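Local coordinates for ribosomal-protein-S5-alanine N-acetyltransferase (Vibrio fischeri, PDB 3IGR) that probably acetylates the N-terminal alanine of ribosomal protein uS5 with acetyl-CoA, as expected of a RimJ-subfamily member of the GNAT acetyltransferases, at residues 2-6 with 119-123; 23-29 with 80-84; 65-71 with 83-89; 113-118 with 147-151; 153-159 with 171-177. The contacts are given in a common frame with arbitrary orientation. Residue numbers count along the deposited sequence, not the author numbering.

Contact 1: residues 2-6 with 119-123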
# COMPACT_ATOMS: atom_id res chain seq x y z
N ASP A 2 27.02 -3.74 -4.56
CA ASP A 2 26.18 -2.52 -4.68
C ASP A 2 24.86 -2.61 -3.91
O ASP A 2 24.68 -3.43 -3.01
CB ASP A 2 25.91 -2.18 -6.15
CG ASP A 2 27.01 -1.36 -6.79
OD1 ASP A 2 27.35 -0.27 -6.26
OD2 ASP A 2 27.53 -1.79 -7.84
N VAL A 3 23.94 -1.74 -4.32
CA VAL A 3 22.60 -1.59 -3.75
C VAL A 3 21.74 -2.80 -4.05
O VAL A 3 21.68 -3.25 -5.20
CB VAL A 3 21.90 -0.42 -4.42
CG1 VAL A 3 20.82 0.13 -3.52
CG2 VAL A 3 22.92 0.64 -4.83
N SER A 4 21.04 -3.30 -3.04
CA SER A 4 20.31 -4.54 -3.21
C SER A 4 19.08 -4.57 -2.32
O SER A 4 19.17 -4.29 -1.12
CB SER A 4 21.21 -5.72 -2.86
OG SER A 4 20.82 -6.85 -3.59
N PHE A 5 17.93 -4.90 -2.90
CA PHE A 5 16.74 -5.10 -2.09
C PHE A 5 16.15 -6.48 -2.32
O PHE A 5 16.08 -6.97 -3.45
CB PHE A 5 15.69 -3.99 -2.34
CG PHE A 5 16.28 -2.61 -2.37
CD1 PHE A 5 16.43 -1.88 -1.19
CD2 PHE A 5 16.72 -2.04 -3.57
CE1 PHE A 5 16.98 -0.59 -1.20
CE2 PHE A 5 17.28 -0.74 -3.59
CZ PHE A 5 17.41 -0.03 -2.40
N GLU A 6 15.73 -7.11 -1.24
CA GLU A 6 15.16 -8.44 -1.34
C GLU A 6 13.79 -8.48 -0.69
O GLU A 6 13.57 -7.84 0.33
CB GLU A 6 16.11 -9.48 -0.76
CG GLU A 6 17.28 -9.81 -1.72
CD GLU A 6 18.28 -10.80 -1.14
OE1 GLU A 6 18.43 -10.84 0.10
OE2 GLU A 6 18.91 -11.55 -1.93
N VAL A 119 10.75 0.59 -3.56
CA VAL A 119 11.96 0.43 -2.78
C VAL A 119 13.10 1.21 -3.44
O VAL A 119 13.93 1.81 -2.76
CB VAL A 119 12.28 -1.06 -2.52
CG1 VAL A 119 12.87 -1.75 -3.77
CG2 VAL A 119 13.14 -1.20 -1.30
N THR A 120 13.11 1.25 -4.77
CA THR A 120 14.10 2.02 -5.49
C THR A 120 13.84 3.54 -5.49
O THR A 120 14.79 4.31 -5.41
CB THR A 120 14.31 1.49 -6.91
OG1 THR A 120 13.05 1.52 -7.62
CG2 THR A 120 14.84 0.08 -6.86
N ILE A 121 12.58 3.98 -5.56
CA ILE A 121 12.27 5.41 -5.40
C ILE A 121 12.77 5.88 -4.04
O ILE A 121 13.37 6.95 -3.90
CB ILE A 121 10.75 5.73 -5.50
CG1 ILE A 121 10.32 6.00 -6.93
CG2 ILE A 121 10.42 7.06 -4.86
CD1 ILE A 121 10.39 4.89 -7.83
N ASP A 122 12.50 5.07 -3.02
CA ASP A 122 12.91 5.38 -1.67
C ASP A 122 14.42 5.58 -1.59
O ASP A 122 14.92 6.49 -0.90
CB ASP A 122 12.52 4.23 -0.77
CG ASP A 122 11.76 4.68 0.41
OD1 ASP A 122 10.51 4.62 0.33
OD2 ASP A 122 12.40 5.11 1.39
N TRP A 123 15.15 4.71 -2.28
CA TRP A 123 16.60 4.83 -2.35
C TRP A 123 17.05 6.07 -3.15
O TRP A 123 18.00 6.74 -2.78
CB TRP A 123 17.20 3.54 -2.90
CG TRP A 123 18.69 3.52 -2.89
CD1 TRP A 123 19.51 3.20 -1.83
CD2 TRP A 123 19.55 3.81 -3.99
NE1 TRP A 123 20.83 3.29 -2.22
CE2 TRP A 123 20.88 3.65 -3.54
CE3 TRP A 123 19.32 4.17 -5.33
CZ2 TRP A 123 21.98 3.87 -4.37
CZ3 TRP A 123 20.42 4.37 -6.17
CH2 TRP A 123 21.73 4.23 -5.68
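Here the N-terminal edge strand of the GNAT fold meets helix 112-126, the helix that follows strand 96-103. The short segments run nearly antiparallel, at 146°, with their axes 10.1 Å apart, so side chains alone fill the gap. Start at Val119: its CG2 touches Phe5 CD1 at 3.4 Å, and its carbonyl oxygen lies over a face of the Phe5 ring while also accepting the helical bond from Trp123 N at 3.2 Å. Thr120 is turned sideways and gives only a methyl, with CG2 4.2 Å from Phe5 CE2; its hydroxyl is engaged with Tyr86 and the helix backbone. One turn on from Val119, Trp123 closes the patch. The edge of Phe5 points at the indole face in an offset T-shaped pair, centroids 5.7 Å apart and planes at 71°, with Phe5 CZ 3.6 Å from Trp123 CB. Val3 covers the indole as well, its CG1 making a CH-pi contact 3.5 Å from the centroid of the Trp123 five-membered ring.

Contact 2: residues 23-29 with 80-84; sequences IANYFMR and IIGTV
Helix 23-29 lies across strand 80-84 at 80°, almost perpendicular, with the segment axes 8.0 Å apart and the closest CA pair, Tyr26 and Ile80, at 6.1 Å. The strand is extended except at Ile81 (phi/psi -128/10), which with Gly82 faces Val72 on the neighbouring strand in a classic beta bulge. Tyr26, with chi1 t, points at the strand: CD1 sits 3.4 Å from Ile80 O and CE1 3.4 Å from Ile81 C, while OH carries on to a hydrogen bond with Ser102. Ile23 (t, p) puts CD1 3.9 Å from Ile80 CG2 and 3.8 Å from Thr83 CG2; Phe27 CZ reaches the same Thr83 CG2 at 3.9 Å. At the helix end, Arg29 runs out t, t and bends at chi3 (p), so that NH2 donates to Ile80 O at 2.8 Å, and NE forms a salt bridge with Asp104. This is the first helix of the GNAT fold, packed across one face of the central sheet, with helix 112-126 on the other.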
# COMPACT_ATOMS: atom_id res chain seq x y z
N ILE A 23 19.44 -10.28 -19.31
CA ILE A 23 18.64 -9.11 -19.69
C ILE A 23 18.14 -9.21 -21.14
O ILE A 23 17.00 -8.85 -21.44
CB ILE A 23 19.33 -7.74 -19.38
CG1 ILE A 23 18.32 -6.58 -19.47
CG2 ILE A 23 20.51 -7.48 -20.32
CD1 ILE A 23 17.24 -6.63 -18.41
N ALA A 24 19.00 -9.71 -22.03
CA ALA A 24 18.64 -9.92 -23.43
C ALA A 24 17.45 -10.89 -23.52
O ALA A 24 16.46 -10.58 -24.19
CB ALA A 24 19.83 -10.48 -24.23
N ASN A 25 17.57 -12.04 -22.85
CA ASN A 25 16.51 -13.04 -22.81
C ASN A 25 15.20 -12.45 -22.33
O ASN A 25 14.14 -12.77 -22.87
CB ASN A 25 16.89 -14.24 -21.93
CG ASN A 25 18.00 -15.06 -22.53
OD1 ASN A 25 18.33 -14.93 -23.71
ND2 ASN A 25 18.59 -15.93 -21.72
N TYR A 26 15.27 -11.59 -21.32
CA TYR A 26 14.09 -10.97 -20.76
C TYR A 26 13.33 -10.12 -21.80
O TYR A 26 12.11 -10.19 -21.87
CB TYR A 26 14.44 -10.12 -19.52
CG TYR A 26 13.33 -9.19 -19.10
CD1 TYR A 26 12.25 -9.65 -18.35
CD2 TYR A 26 13.36 -7.83 -19.45
CE1 TYR A 26 11.23 -8.80 -17.98
CE2 TYR A 26 12.34 -6.98 -19.08
CZ TYR A 26 11.28 -7.47 -18.34
OH TYR A 26 10.27 -6.61 -17.96
N PHE A 27 14.05 -9.31 -22.57
CA PHE A 27 13.36 -8.45 -23.52
C PHE A 27 12.92 -9.25 -24.73
O PHE A 27 11.87 -9.00 -25.31
CB PHE A 27 14.21 -7.23 -23.91
CG PHE A 27 14.24 -6.16 -22.84
CD1 PHE A 27 13.07 -5.47 -22.50
CD2 PHE A 27 15.41 -5.88 -22.14
CE1 PHE A 27 13.07 -4.50 -21.50
CE2 PHE A 27 15.42 -4.90 -21.13
CZ PHE A 27 14.25 -4.21 -20.82
N MSE A 28 13.70 -10.27 -25.05
CA MSE A 28 13.36 -11.13 -26.17
C MSE A 28 12.13 -11.97 -25.81
O MSE A 28 11.28 -12.20 -26.66
CB MSE A 28 14.59 -11.96 -26.53
CG MSE A 28 14.32 -13.21 -27.23
SE MSE A 28 16.01 -13.91 -27.86
CE MSE A 28 17.18 -13.59 -26.33
N ARG A 29 12.04 -12.37 -24.54
CA ARG A 29 10.90 -13.12 -24.00
C ARG A 29 9.61 -12.29 -24.02
O ARG A 29 8.54 -12.79 -24.38
CB ARG A 29 11.22 -13.59 -22.57
CG ARG A 29 10.23 -14.56 -21.95
CD ARG A 29 10.86 -15.40 -20.80
NE ARG A 29 10.93 -14.65 -19.55
CZ ARG A 29 12.05 -14.14 -19.02
NH1 ARG A 29 13.23 -14.30 -19.60
NH2 ARG A 29 11.98 -13.47 -17.88
N ILE A 80 15.89 -12.72 -14.90
CA ILE A 80 15.40 -11.34 -14.77
C ILE A 80 13.95 -11.33 -15.21
O ILE A 80 13.61 -11.89 -16.26
CB ILE A 80 16.25 -10.36 -15.63
CG1 ILE A 80 17.61 -10.14 -14.98
CG2 ILE A 80 15.51 -9.03 -15.87
CD1 ILE A 80 18.65 -9.49 -15.89
N ILE A 81 13.09 -10.71 -14.39
CA ILE A 81 11.65 -10.68 -14.65
C ILE A 81 11.08 -9.26 -14.61
O ILE A 81 9.87 -9.07 -14.63
CB ILE A 81 10.88 -11.57 -13.65
CG1 ILE A 81 11.08 -11.04 -12.22
CG2 ILE A 81 11.33 -13.03 -13.81
CD1 ILE A 81 9.82 -10.92 -11.39
N GLY A 82 11.96 -8.27 -14.56
CA GLY A 82 11.52 -6.87 -14.50
C GLY A 82 12.69 -5.92 -14.48
O GLY A 82 13.83 -6.33 -14.27
N THR A 83 12.40 -4.64 -14.72
CA THR A 83 13.40 -3.59 -14.74
C THR A 83 12.79 -2.33 -14.13
O THR A 83 11.57 -2.12 -14.20
CB THR A 83 13.86 -3.24 -16.19
OG1 THR A 83 12.74 -2.77 -16.94
CG2 THR A 83 14.50 -4.44 -16.92
N VAL A 84 13.63 -1.52 -13.51
CA VAL A 84 13.21 -0.18 -13.06
C VAL A 84 14.38 0.69 -13.40
O VAL A 84 15.48 0.49 -12.87
CB VAL A 84 12.88 -0.11 -11.53
CG1 VAL A 84 12.35 1.27 -11.15
CG2 VAL A 84 11.83 -1.17 -11.12

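Contact 3: residues 65-71 with 83-89; sequences NLAFYFV and TVSYSNI
Strands 68-74 and 79-90 form an antiparallel beta hairpin in the middle of the GNAT sheet; their parts 68-71 and 83-87 run at 173°, axes 4.6 Å apart. Ile89, Phe70 and Tyr86 have the most surface covered. Phe70 forms a hydrogen-bonded pair with Val84 (Phe70 N to Val84 O 2.8 Å, Val84 N to Phe70 O 2.9 Å), and Tyr86 one with Phe68 (Tyr86 N to Phe68 O 2.8 Å, Phe68 N to Tyr86 O 3.1 Å); Tyr69-Ser85 and Val71-Thr83 are non-hydrogen-bonded pairs. Phe70 and Tyr86, both chi1 m, share a sheet face with Phe68 and Val84, and Phe70 CE2 approaches Tyr86 CD2 at 3.9 Å. Helix 112-126 covers that face, where Tyr86 OH hydrogen-bonds with Thr120 OG1; Thr83 and Tyr69 occupy the other, toward helix 20-29. The chain turns a corner at Asn88 (positive phi), and Ile89 (m, t) sets CD1 3.5 Å from Phe68 CD2. Beside it a water donates to Leu66 O at 2.6 Å and accepts from Ile89 N at 2.9 Å.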
# COMPACT_ATOMS: atom_id res chain seq x y z
N ASN A 65 27.11 8.40 -10.76
CA ASN A 65 25.75 8.62 -10.26
C ASN A 65 24.82 9.34 -11.26
O ASN A 65 23.96 10.14 -10.88
CB ASN A 65 25.79 9.31 -8.90
CG ASN A 65 26.42 8.44 -7.82
OD1 ASN A 65 25.79 7.54 -7.27
ND2 ASN A 65 27.67 8.71 -7.52
N LEU A 66 24.99 9.00 -12.53
CA LEU A 66 24.26 9.62 -13.63
C LEU A 66 23.04 8.84 -14.07
O LEU A 66 22.18 9.37 -14.77
CB LEU A 66 25.19 9.80 -14.83
CG LEU A 66 25.99 11.10 -14.92
CD1 LEU A 66 27.07 11.02 -16.01
CD2 LEU A 66 25.05 12.29 -15.17
N ALA A 67 22.98 7.56 -13.71
CA ALA A 67 21.86 6.70 -14.10
C ALA A 67 21.87 5.42 -13.28
O ALA A 67 22.93 4.97 -12.85
CB ALA A 67 21.92 6.37 -15.60
N PHE A 68 20.70 4.85 -13.07
CA PHE A 68 20.57 3.69 -12.19
C PHE A 68 19.57 2.75 -12.85
O PHE A 68 18.36 3.01 -12.89
CB PHE A 68 20.14 4.12 -10.77
CG PHE A 68 21.06 5.16 -10.16
CD1 PHE A 68 22.23 4.79 -9.50
CD2 PHE A 68 20.78 6.52 -10.29
CE1 PHE A 68 23.09 5.75 -8.96
CE2 PHE A 68 21.64 7.49 -9.75
CZ PHE A 68 22.78 7.10 -9.09
N TYR A 69 20.10 1.69 -13.44
CA TYR A 69 19.25 0.76 -14.15
C TYR A 69 19.14 -0.48 -13.27
O TYR A 69 20.12 -1.20 -13.10
CB TYR A 69 19.85 0.43 -15.52
CG TYR A 69 18.90 -0.29 -16.44
CD1 TYR A 69 18.40 0.34 -17.57
CD2 TYR A 69 18.50 -1.61 -16.17
CE1 TYR A 69 17.53 -0.32 -18.43
CE2 TYR A 69 17.63 -2.27 -17.02
CZ TYR A 69 17.15 -1.62 -18.15
OH TYR A 69 16.28 -2.27 -19.00
N PHE A 70 17.98 -0.69 -12.66
CA PHE A 70 17.76 -1.84 -11.80
C PHE A 70 17.10 -3.00 -12.53
O PHE A 70 16.25 -2.78 -13.40
CB PHE A 70 16.86 -1.49 -10.63
CG PHE A 70 17.47 -0.57 -9.62
CD1 PHE A 70 18.11 -1.09 -8.49
CD2 PHE A 70 17.35 0.81 -9.77
CE1 PHE A 70 18.65 -0.24 -7.52
CE2 PHE A 70 17.90 1.68 -8.83
CZ PHE A 70 18.54 1.16 -7.69
N VAL A 71 17.46 -4.21 -12.15
CA VAL A 71 16.72 -5.41 -12.59
C VAL A 71 16.03 -6.10 -11.39
O VAL A 71 16.48 -6.00 -10.24
CB VAL A 71 17.61 -6.43 -13.35
CG1 VAL A 71 18.02 -5.86 -14.72
CG2 VAL A 71 18.84 -6.85 -12.54
N THR A 83 12.40 -4.64 -14.72
CA THR A 83 13.40 -3.59 -14.74
C THR A 83 12.79 -2.33 -14.13
O THR A 83 11.57 -2.12 -14.20
CB THR A 83 13.86 -3.24 -16.19
OG1 THR A 83 12.74 -2.77 -16.94
CG2 THR A 83 14.50 -4.44 -16.92
N VAL A 84 13.63 -1.52 -13.51
CA VAL A 84 13.21 -0.18 -13.06
C VAL A 84 14.38 0.69 -13.40
O VAL A 84 15.48 0.49 -12.87
CB VAL A 84 12.88 -0.11 -11.53
CG1 VAL A 84 12.35 1.27 -11.15
CG2 VAL A 84 11.83 -1.17 -11.12
N SER A 85 14.17 1.64 -14.31
CA SER A 85 15.28 2.42 -14.85
C SER A 85 15.11 3.89 -14.50
O SER A 85 14.10 4.49 -14.85
CB SER A 85 15.35 2.26 -16.36
OG SER A 85 16.31 3.17 -16.90
N TYR A 86 16.10 4.46 -13.81
CA TYR A 86 16.12 5.90 -13.51
C TYR A 86 17.11 6.54 -14.47
O TYR A 86 18.30 6.20 -14.45
CB TYR A 86 16.49 6.17 -12.05
CG TYR A 86 15.48 5.57 -11.11
CD1 TYR A 86 14.35 6.28 -10.72
CD2 TYR A 86 15.62 4.25 -10.65
CE1 TYR A 86 13.41 5.72 -9.87
CE2 TYR A 86 14.67 3.67 -9.80
CZ TYR A 86 13.57 4.42 -9.42
OH TYR A 86 12.61 3.88 -8.62
N SER A 87 16.60 7.42 -15.32
CA SER A 87 17.37 8.04 -16.38
C SER A 87 17.07 9.52 -16.45
O SER A 87 16.16 10.01 -15.77
CB SER A 87 17.00 7.40 -17.71
OG SER A 87 15.63 7.66 -17.99
N ASN A 88 17.82 10.23 -17.28
CA ASN A 88 17.55 11.64 -17.50
C ASN A 88 17.73 12.34 -16.15
O ASN A 88 16.92 13.18 -15.76
CB ASN A 88 16.10 11.77 -17.94
CG ASN A 88 15.93 12.58 -19.15
OD1 ASN A 88 15.74 12.03 -20.25
ND2 ASN A 88 15.98 13.90 -19.00
N ILE A 89 18.77 11.96 -15.42
CA ILE A 89 18.99 12.53 -14.11
C ILE A 89 19.70 13.89 -14.21
O ILE A 89 20.71 14.00 -14.90
CB ILE A 89 19.76 11.56 -13.22
CG1 ILE A 89 18.87 10.34 -12.89
CG2 ILE A 89 20.26 12.25 -11.95
CD1 ILE A 89 19.58 9.26 -12.08
O HOH W 1 20.83 10.45 -16.72

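Contact 4: residues 113-118 with 147-151; sequences MRRAVN and VLAAL
Two helices of the GNAT fold pack here: helix 112-126, which in this family follows the loop that binds the acetyl-CoA pyrophosphate, and the C-terminal end of helix 142-150. Segment 113-118 is helical throughout, segment 147-151 as far as Ala150; Leu151 is the first to leave helical angles (phi/psi -97/6). The register sets Arg114 against Val147, CA atoms 5.3 Å apart, and Asn118 against Leu151 at 6.4 Å. Leu151 (m, t) has the most surface covered and wedges against the first helix: CD1 lies 3.5 Å from CG1 of Val117 (chi1 t) and 3.8 Å from Arg114 O, while CD2 meets CB of Asn118 (chi1 t) at 3.4 Å. Val147, chi1 t, packs CG2 4.2 Å from CB of Met113, a selenomethionine whose t, p, m chain leads the selenium off toward the sheet. Arg114 starts extended (t, t) and bends at chi3 (p). Its aliphatic part packs against Ala150 and Leu151 at the end of the second helix, and NH2 hydrogen-bonds Asn76 of the second subunit across the dimer interface; a sodium ion lies about 3 Å from its side chain, nearest atoms. Arg114 CG is 3.9 Å from Leu151 CD2 and Arg114 CD 3.9 Å from Ala150 CB.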
# COMPACT_ATOMS: atom_id res chain seq x y z
N MSE A 113 5.82 -5.14 -9.28
CA MSE A 113 6.25 -3.89 -9.86
C MSE A 113 6.17 -2.76 -8.83
O MSE A 113 7.10 -1.96 -8.70
CB MSE A 113 5.41 -3.56 -11.10
CG MSE A 113 6.01 -2.46 -11.96
SE MSE A 113 7.40 -3.12 -13.17
CE MSE A 113 8.92 -3.39 -11.95
N ARG A 114 5.05 -2.70 -8.12
CA ARG A 114 4.85 -1.72 -7.06
C ARG A 114 5.98 -1.77 -6.02
O ARG A 114 6.57 -0.73 -5.70
CB ARG A 114 3.49 -1.94 -6.40
CG ARG A 114 3.15 -0.89 -5.35
CD ARG A 114 2.01 -1.34 -4.46
NE ARG A 114 2.37 -2.51 -3.65
CZ ARG A 114 1.76 -3.69 -3.72
NH1 ARG A 114 0.74 -3.88 -4.53
NH2 ARG A 114 2.16 -4.68 -2.94
N ARG A 115 6.28 -2.96 -5.51
CA ARG A 115 7.37 -3.12 -4.53
C ARG A 115 8.73 -2.75 -5.08
O ARG A 115 9.51 -2.07 -4.40
CB ARG A 115 7.44 -4.55 -3.96
CG ARG A 115 6.19 -5.05 -3.24
CD ARG A 115 6.46 -6.41 -2.53
NE ARG A 115 7.27 -6.25 -1.31
CZ ARG A 115 7.39 -7.16 -0.33
NH1 ARG A 115 6.77 -8.33 -0.42
NH2 ARG A 115 8.13 -6.91 0.74
N ALA A 116 9.03 -3.19 -6.31
CA ALA A 116 10.32 -2.88 -6.95
C ALA A 116 10.53 -1.38 -7.13
O ALA A 116 11.61 -0.85 -6.84
CB ALA A 116 10.44 -3.62 -8.31
N VAL A 117 9.49 -0.69 -7.59
CA VAL A 117 9.56 0.76 -7.83
C VAL A 117 9.58 1.52 -6.51
O VAL A 117 10.33 2.48 -6.37
CB VAL A 117 8.38 1.27 -8.69
CG1 VAL A 117 8.41 2.78 -8.82
CG2 VAL A 117 8.40 0.64 -10.10
N ASN A 118 8.76 1.09 -5.54
CA ASN A 118 8.73 1.73 -4.22
C ASN A 118 10.08 1.74 -3.52
O ASN A 118 10.48 2.74 -2.92
CB ASN A 118 7.72 1.06 -3.30
CG ASN A 118 7.38 1.92 -2.09
OD1 ASN A 118 7.76 3.08 -2.02
ND2 ASN A 118 6.65 1.34 -1.15
N VAL A 147 -0.02 1.24 -10.24
CA VAL A 147 1.28 1.25 -9.60
C VAL A 147 1.59 2.67 -9.10
O VAL A 147 1.83 2.87 -7.91
CB VAL A 147 2.40 0.76 -10.56
CG1 VAL A 147 3.78 1.17 -10.03
CG2 VAL A 147 2.31 -0.75 -10.75
N LEU A 148 1.57 3.63 -10.02
CA LEU A 148 1.91 5.02 -9.70
C LEU A 148 1.00 5.60 -8.61
O LEU A 148 1.48 6.25 -7.68
CB LEU A 148 1.90 5.90 -10.96
CG LEU A 148 2.97 5.55 -11.99
CD1 LEU A 148 2.79 6.34 -13.28
CD2 LEU A 148 4.36 5.77 -11.45
N ALA A 149 -0.30 5.34 -8.72
CA ALA A 149 -1.24 5.80 -7.70
C ALA A 149 -0.90 5.21 -6.34
O ALA A 149 -0.92 5.91 -5.32
CB ALA A 149 -2.69 5.44 -8.09
N ALA A 150 -0.56 3.92 -6.32
CA ALA A 150 -0.29 3.23 -5.06
C ALA A 150 0.97 3.78 -4.37
O ALA A 150 1.11 3.68 -3.14
CB ALA A 150 -0.17 1.73 -5.28
N LEU A 151 1.86 4.36 -5.17
CA LEU A 151 3.14 4.87 -4.68
C LEU A 151 3.11 6.36 -4.40
O LEU A 151 4.14 6.96 -4.08
CB LEU A 151 4.23 4.53 -5.70
CG LEU A 151 4.46 3.02 -5.78
CD1 LEU A 151 5.58 2.73 -6.76
CD2 LEU A 151 4.81 2.48 -4.41

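Contact 5: residues 153-159 with 171-177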
# COMPACT_ATOMS: atom_id res chain seq x y z
N PHE A 153 2.40 8.96 -6.49
CA PHE A 153 2.67 9.90 -7.60
C PHE A 153 1.44 10.75 -7.85
O PHE A 153 0.33 10.25 -7.79
CB PHE A 153 3.07 9.17 -8.87
CG PHE A 153 4.49 8.68 -8.87
CD1 PHE A 153 4.87 7.60 -8.08
CD2 PHE A 153 5.45 9.28 -9.67
CE1 PHE A 153 6.19 7.14 -8.07
CE2 PHE A 153 6.78 8.84 -9.67
CZ PHE A 153 7.15 7.76 -8.88
N VAL A 154 1.65 12.04 -8.09
CA VAL A 154 0.55 12.98 -8.27
C VAL A 154 0.51 13.39 -9.74
O VAL A 154 1.54 13.77 -10.31
CB VAL A 154 0.75 14.23 -7.35
CG1 VAL A 154 -0.33 15.32 -7.62
CG2 VAL A 154 0.70 13.81 -5.89
N LYS A 155 -0.67 13.29 -10.36
CA LYS A 155 -0.86 13.75 -11.73
C LYS A 155 -0.56 15.25 -11.85
O LYS A 155 -1.13 16.05 -11.11
CB LYS A 155 -2.29 13.44 -12.22
CG LYS A 155 -2.60 13.94 -13.64
CD LYS A 155 -4.06 13.70 -14.05
CE LYS A 155 -4.37 14.37 -15.38
NZ LYS A 155 -5.68 13.92 -15.95
N GLU A 156 0.32 15.62 -12.78
CA GLU A 156 0.66 17.02 -13.03
C GLU A 156 -0.02 17.58 -14.27
O GLU A 156 -0.10 18.80 -14.42
CB GLU A 156 2.17 17.16 -13.20
CG GLU A 156 2.90 16.86 -11.92
CD GLU A 156 4.35 17.23 -11.97
OE1 GLU A 156 4.95 17.25 -13.06
OE2 GLU A 156 4.89 17.49 -10.89
N GLY A 157 -0.46 16.68 -15.15
CA GLY A 157 -1.10 17.07 -16.41
C GLY A 157 -1.10 15.97 -17.46
O GLY A 157 -0.95 14.79 -17.15
N GLU A 158 -1.28 16.39 -18.70
CA GLU A 158 -1.33 15.45 -19.80
C GLU A 158 -0.64 16.05 -21.01
O GLU A 158 -0.89 17.21 -21.39
CB GLU A 158 -2.77 15.08 -20.16
CG GLU A 158 -2.79 13.98 -21.24
CD GLU A 158 -4.16 13.42 -21.53
OE1 GLU A 158 -4.28 12.64 -22.49
OE2 GLU A 158 -5.12 13.75 -20.80
N ALA A 159 0.25 15.25 -21.59
CA ALA A 159 0.93 15.64 -22.80
C ALA A 159 0.34 14.88 -23.99
O ALA A 159 0.52 13.66 -24.12
CB ALA A 159 2.43 15.38 -22.66
N ASP A 171 -0.86 9.91 -26.38
CA ASP A 171 -1.08 10.78 -25.23
C ASP A 171 -0.46 10.11 -23.98
O ASP A 171 -0.47 8.88 -23.86
CB ASP A 171 -2.60 11.02 -25.02
CG ASP A 171 -3.27 11.79 -26.16
OD1 ASP A 171 -2.60 12.26 -27.10
OD2 ASP A 171 -4.51 11.96 -26.12
N HIS A 172 0.09 10.91 -23.06
CA HIS A 172 0.59 10.40 -21.79
C HIS A 172 0.18 11.29 -20.65
O HIS A 172 0.22 12.53 -20.78
CB HIS A 172 2.11 10.34 -21.77
CG HIS A 172 2.69 9.20 -22.54
ND1 HIS A 172 3.52 8.27 -21.96
CD2 HIS A 172 2.57 8.86 -23.84
CE1 HIS A 172 3.90 7.40 -22.88
NE2 HIS A 172 3.35 7.74 -24.03
N ILE A 173 -0.18 10.67 -19.52
CA ILE A 173 -0.39 11.38 -18.27
C ILE A 173 0.96 11.69 -17.66
O ILE A 173 1.82 10.82 -17.60
CB ILE A 173 -1.24 10.54 -17.27
CG1 ILE A 173 -2.57 10.10 -17.91
CG2 ILE A 173 -1.48 11.31 -15.99
CD1 ILE A 173 -3.48 11.24 -18.34
N LEU A 174 1.17 12.92 -17.22
CA LEU A 174 2.42 13.27 -16.55
C LEU A 174 2.20 13.22 -15.05
O LEU A 174 1.23 13.79 -14.54
CB LEU A 174 2.92 14.67 -16.97
CG LEU A 174 2.90 14.98 -18.48
CD1 LEU A 174 3.10 16.46 -18.74
CD2 LEU A 174 3.94 14.16 -19.20
N THR A 175 3.08 12.53 -14.35
CA THR A 175 2.97 12.41 -12.90
C THR A 175 4.32 12.60 -12.24
O THR A 175 5.38 12.46 -12.90
CB THR A 175 2.37 11.03 -12.46
OG1 THR A 175 3.37 10.00 -12.57
CG2 THR A 175 1.16 10.65 -13.29
N SER A 176 4.31 12.91 -10.95
CA SER A 176 5.57 13.01 -10.24
C SER A 176 5.41 12.68 -8.76
O SER A 176 4.31 12.70 -8.22
CB SER A 176 6.18 14.40 -10.40
OG SER A 176 5.48 15.30 -9.58
N LYS A 177 6.53 12.34 -8.13
CA LYS A 177 6.60 12.27 -6.69
C LYS A 177 7.75 13.17 -6.24
O LYS A 177 8.84 13.12 -6.82
CB LYS A 177 6.84 10.83 -6.25
CG LYS A 177 6.61 10.61 -4.75
CD LYS A 177 6.77 9.14 -4.38
CE LYS A 177 6.44 8.96 -2.90
NZ LYS A 177 6.25 7.53 -2.55
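The shortest polar link is between side chains: Ser176 OG donates to Glu156 OE2 at 2.6 Å, while Glu156 OE1 forms a salt bridge with Arg132 on strand 132-137. Next comes the backbone ladder. Val154 N bonds to Ser176 O at 2.7 Å, with Ser176 N returning to Val154 O at 3.0 Å; Leu174 N reaches Gly157 O at 2.8 Å; and Ala159 N to His172 O, 2.8 Å, is answered by His172 N to Ala159 O, 3.0 Å. Leu174 O takes Glu156 N at 2.7 Å and, weakly, Gly157 N at 3.4 Å. That doubled reception marks a classic beta bulge, where Glu156 and Gly157 together face Leu174 and the register slips by one. The hairpin is the pair of C-terminal strands typical of the GNAT fold, crossing at 143° with axes 4.4 Å apart; strand 168-178 also pairs with strand 132-137, which joins the hairpin to the rest of the sheet. Like charges approach at the far end, Glu158 OE1 being 3.7 Å from Asp171 OD2; Asp171 OD1 accepts a hydrogen bond from the backbone N of Lys161. Packing follows: the aliphatic chain of Lys155 brings CG 3.7 Å from Ile173 CG2, and Ala159 CB lies 4.0 Å from Leu174 CD2. Near the start of the hairpin, Lys177 CB stands over the face of Phe153, 3.8 Å from its ring centroid, in a CH-pi contact.

How the contacts relate
All five contacts gather round one mixed sheet. Contacts 2 and 3 share Thr83 and Val84 on strand 79-90 and are nested, along the chain, inside the loop closed by contact 1. Contacts 1 and 4, whose segments alternate along the chain, sit on successive parts of helix 112-126, centres 13 Å apart; the helix also packs on the hairpin of contact 3 through Thr120 and Tyr86. Contact 5 comes last, attached to contact 4 through Leu151 and Lys177, and lies about 26 Å from contact 2, centre to centre, across the molecule. Helix 112-126 thus touches both the N-terminal strand and helix 142-150, alongside the sheet, whose parallel pair 96-103 and 132-137 joins the two halves.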